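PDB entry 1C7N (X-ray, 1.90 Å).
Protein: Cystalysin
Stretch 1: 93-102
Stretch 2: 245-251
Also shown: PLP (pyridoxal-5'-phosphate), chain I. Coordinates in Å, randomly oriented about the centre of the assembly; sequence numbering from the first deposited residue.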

# COMPACT_ATOMS: atom_id res chain seq x y z
N ILE A 93 -7.88 12.23 1.40
CA ILE A 93 -6.54 11.71 1.73
C ILE A 93 -6.57 10.21 1.41
O ILE A 93 -7.50 9.50 1.82
CB ILE A 93 -6.19 11.92 3.22
CG1 ILE A 93 -6.22 13.41 3.56
CG2 ILE A 93 -4.81 11.33 3.52
CD1 ILE A 93 -5.27 14.26 2.72
N ASN A 94 -5.55 9.73 0.71
CA ASN A 94 -5.50 8.32 0.31
C ASN A 94 -4.65 7.41 1.18
O ASN A 94 -3.59 7.80 1.68
CB ASN A 94 -5.01 8.21 -1.14
CG ASN A 94 -5.89 8.96 -2.12
OD1 ASN A 94 -5.42 9.83 -2.85
ND2 ASN A 94 -7.18 8.64 -2.14
N THR A 95 -5.13 6.18 1.35
CA THR A 95 -4.42 5.16 2.11
C THR A 95 -4.66 3.84 1.38
O THR A 95 -5.61 3.72 0.61
CB THR A 95 -4.96 5.02 3.54
OG1 THR A 95 -6.33 4.62 3.51
CG2 THR A 95 -4.83 6.33 4.30
N ALA A 96 -3.78 2.87 1.60
CA ALA A 96 -3.93 1.58 0.96
C ALA A 96 -4.82 0.73 1.86
O ALA A 96 -4.34 -0.16 2.56
CB ALA A 96 -2.56 0.91 0.79
N GLY A 97 -6.11 1.02 1.85
CA GLY A 97 -7.03 0.26 2.67
C GLY A 97 -7.57 1.04 3.85
O GLY A 97 -6.92 1.93 4.38
N VAL A 98 -8.79 0.69 4.25
CA VAL A 98 -9.44 1.35 5.37
C VAL A 98 -8.85 0.96 6.72
O VAL A 98 -8.70 1.81 7.59
CB VAL A 98 -10.96 1.05 5.35
CG1 VAL A 98 -11.62 1.62 6.60
CG2 VAL A 98 -11.58 1.64 4.10
N VAL A 99 -8.53 -0.32 6.90
CA VAL A 99 -7.97 -0.75 8.18
C VAL A 99 -6.71 0.04 8.52
O VAL A 99 -6.57 0.55 9.63
CB VAL A 99 -7.67 -2.26 8.20
CG1 VAL A 99 -7.00 -2.65 9.51
CG2 VAL A 99 -8.98 -3.04 8.03
N PRO A 100 -5.76 0.17 7.57
CA PRO A 100 -4.56 0.93 7.89
C PRO A 100 -4.91 2.38 8.25
O PRO A 100 -4.26 3.00 9.09
CB PRO A 100 -3.74 0.84 6.60
CG PRO A 100 -4.10 -0.52 6.08
CD PRO A 100 -5.61 -0.55 6.29
N ALA A 101 -5.96 2.91 7.62
CA ALA A 101 -6.38 4.27 7.89
C ALA A 101 -6.93 4.36 9.32
O ALA A 101 -6.70 5.35 10.02
CB ALA A 101 -7.44 4.71 6.90
N VAL A 102 -7.64 3.32 9.74
CA VAL A 102 -8.19 3.30 11.10
C VAL A 102 -7.04 3.20 12.11
O VAL A 102 -7.02 3.94 13.10
CB VAL A 102 -9.16 2.12 11.29
CG1 VAL A 102 -9.57 2.01 12.76
CG2 VAL A 102 -10.40 2.31 10.42
N MET A 245 -6.87 -4.06 -4.92
CA MET A 245 -6.42 -2.90 -5.68
C MET A 245 -5.93 -1.81 -4.73
O MET A 245 -5.46 -0.75 -5.16
CB MET A 245 -7.55 -2.38 -6.57
CG MET A 245 -7.89 -3.34 -7.70
SD MET A 245 -6.44 -3.70 -8.71
CE MET A 245 -6.69 -2.61 -10.11
N GLY A 246 -6.04 -2.10 -3.44
CA GLY A 246 -5.60 -1.20 -2.38
C GLY A 246 -5.63 0.30 -2.60
O GLY A 246 -4.60 0.92 -2.86
N MET A 247 -6.82 0.90 -2.49
CA MET A 247 -6.96 2.35 -2.65
C MET A 247 -8.19 2.83 -1.89
O MET A 247 -9.30 2.40 -2.17
CB MET A 247 -7.05 2.74 -4.12
CG MET A 247 -7.12 4.25 -4.36
SD MET A 247 -5.84 5.21 -3.49
CE MET A 247 -4.35 4.66 -4.32
N SER A 248 -7.97 3.72 -0.93
CA SER A 248 -9.06 4.25 -0.12
C SER A 248 -9.14 5.77 -0.20
O SER A 248 -8.14 6.45 -0.43
CB SER A 248 -8.87 3.83 1.34
OG SER A 248 -8.65 2.44 1.46
N ASN A 249 -10.34 6.30 0.01
CA ASN A 249 -10.56 7.74 -0.01
C ASN A 249 -11.04 8.18 1.36
O ASN A 249 -12.24 8.14 1.65
CB ASN A 249 -11.58 8.11 -1.08
CG ASN A 249 -11.05 7.88 -2.48
OD1 ASN A 249 -10.02 8.45 -2.86
ND2 ASN A 249 -11.74 7.05 -3.25
N ILE A 250 -10.10 8.59 2.20
CA ILE A 250 -10.41 9.04 3.55
C ILE A 250 -10.73 10.52 3.45
O ILE A 250 -9.90 11.32 3.02
CB ILE A 250 -9.21 8.82 4.49
CG1 ILE A 250 -8.57 7.46 4.21
CG2 ILE A 250 -9.69 8.84 5.94
CD1 ILE A 250 -9.52 6.27 4.42
N ILE A 251 -11.95 10.88 3.85
CA ILE A 251 -12.39 12.28 3.76
C ILE A 251 -12.28 13.01 5.10
O ILE A 251 -12.89 12.60 6.09
CB ILE A 251 -13.85 12.36 3.26
CG1 ILE A 251 -14.02 11.49 2.02
CG2 ILE A 251 -14.21 13.81 2.93
CD1 ILE A 251 -13.06 11.82 0.88
N1 PLP I . -14.25 -1.72 7.27
C2 PLP I . -15.30 -2.66 7.31
C2A PLP I . -16.42 -2.32 8.28
C3 PLP I . -15.22 -3.77 6.35
O3 PLP I . -16.19 -4.68 6.52
C4 PLP I . -14.16 -3.82 5.43
C4A PLP I . -14.09 -4.85 4.39
C5 PLP I . -13.13 -2.73 5.47
C6 PLP I . -13.19 -1.73 6.40
C5A PLP I . -12.23 -2.62 4.24
O4P PLP I . -10.86 -2.66 4.31
P PLP I . -10.15 -2.41 2.87
O1P PLP I . -8.77 -2.83 3.13
O2P PLP I . -10.24 -0.92 2.56
O3P PLP I . -10.79 -3.21 1.83

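A strand from each stretch pairs in an antiparallel sense, their directions 140° apart; a loop and the start of a helix follow in the first stretch. Residues that touch are 149 or more apart in sequence. Together the stretches bury 472 Å² against each other. Backbone hydrogen bonds do most of the joining.

The clearest pairing is Ile93 with Ile250. The N of Ile93 donates to the O of Ile250 at 2.7 Å, nearly straight. The N of Ile250 returns a bond to the O of Ile93 at 2.8 Å, more bent at 147°. Both residues thus have their backbone N and O satisfied by each other. The side chain of Ile93 starts on the same face of the sheet as that of Ile250, but its end leads away.

Farther along, the O of Thr95 gathers several donors. The N of Ser248 donates to the O of Thr95 at 2.8 Å, with an angle of 137°; the OG of Ser248 adds a weak bond to the O of Thr95, 3.4 Å long. From within its own stretch, the N of Gly97 also reaches the O of Thr95, at 3.0 Å and weakly. The O of Thr95 thus takes the N of Ser248 as its main donor, with two weak bonds besides.

Asn94 adds a side-chain bond to the backbone ones. The ND2 of Asn94 donates to the O of Ser248 at 2.9 Å, at an almost linear 176°. The CA of Asn94 approaches the O of Ser248 at 3.3 Å in a CA-H...O contact, so this carbonyl is met twice by one residue. The chi1 of Asn94 is m, and the end of the side chain comes nearer to the other stretch. An amide suits this buried place because it supplies a donor to a main-chain acceptor. The ND2 of Asn94 also lies 2.9 Å from the OD1 of Asn249, whose side-chain amide is hydrogen-bonded elsewhere in the structure. The CB of Asn94 rests 3.9 Å from the SD of Met247.

Thr95, Ser248 and Ile250 point to the other face. Thr95 has chi1 p, and the OG1 of Thr95 donates to the O of Gly97 at 2.9 Å, which satisfies the hydroxyl as a donor within its own stretch. The OG1 of Thr95 packs 3.4 Å from the CB of Ser248 and 3.7 Å from the CG1 of Ile250. Ile250 gives up more area to the other stretch than any other residue here, 95 Å². The CD1 of Ile250 meets the CB of Ala101 at 3.6 Å. That small methyl points toward the strand from the helix and makes an apolar contact.

Two glycines occupy the turns. Gly97 has a phi of 109°, and a CB on Gly97 would be jammed against the preceding carbonyl and crowded by the O1P of PLP, 3.0 Å away. Gly246 also has positive phi, which favours glycine. Just after Gly97, the N of Val98 donates to the O2P of PLP at 2.7 Å. That backbone donor is satisfied by the cofactor's phosphate, not by the nearby Ser248.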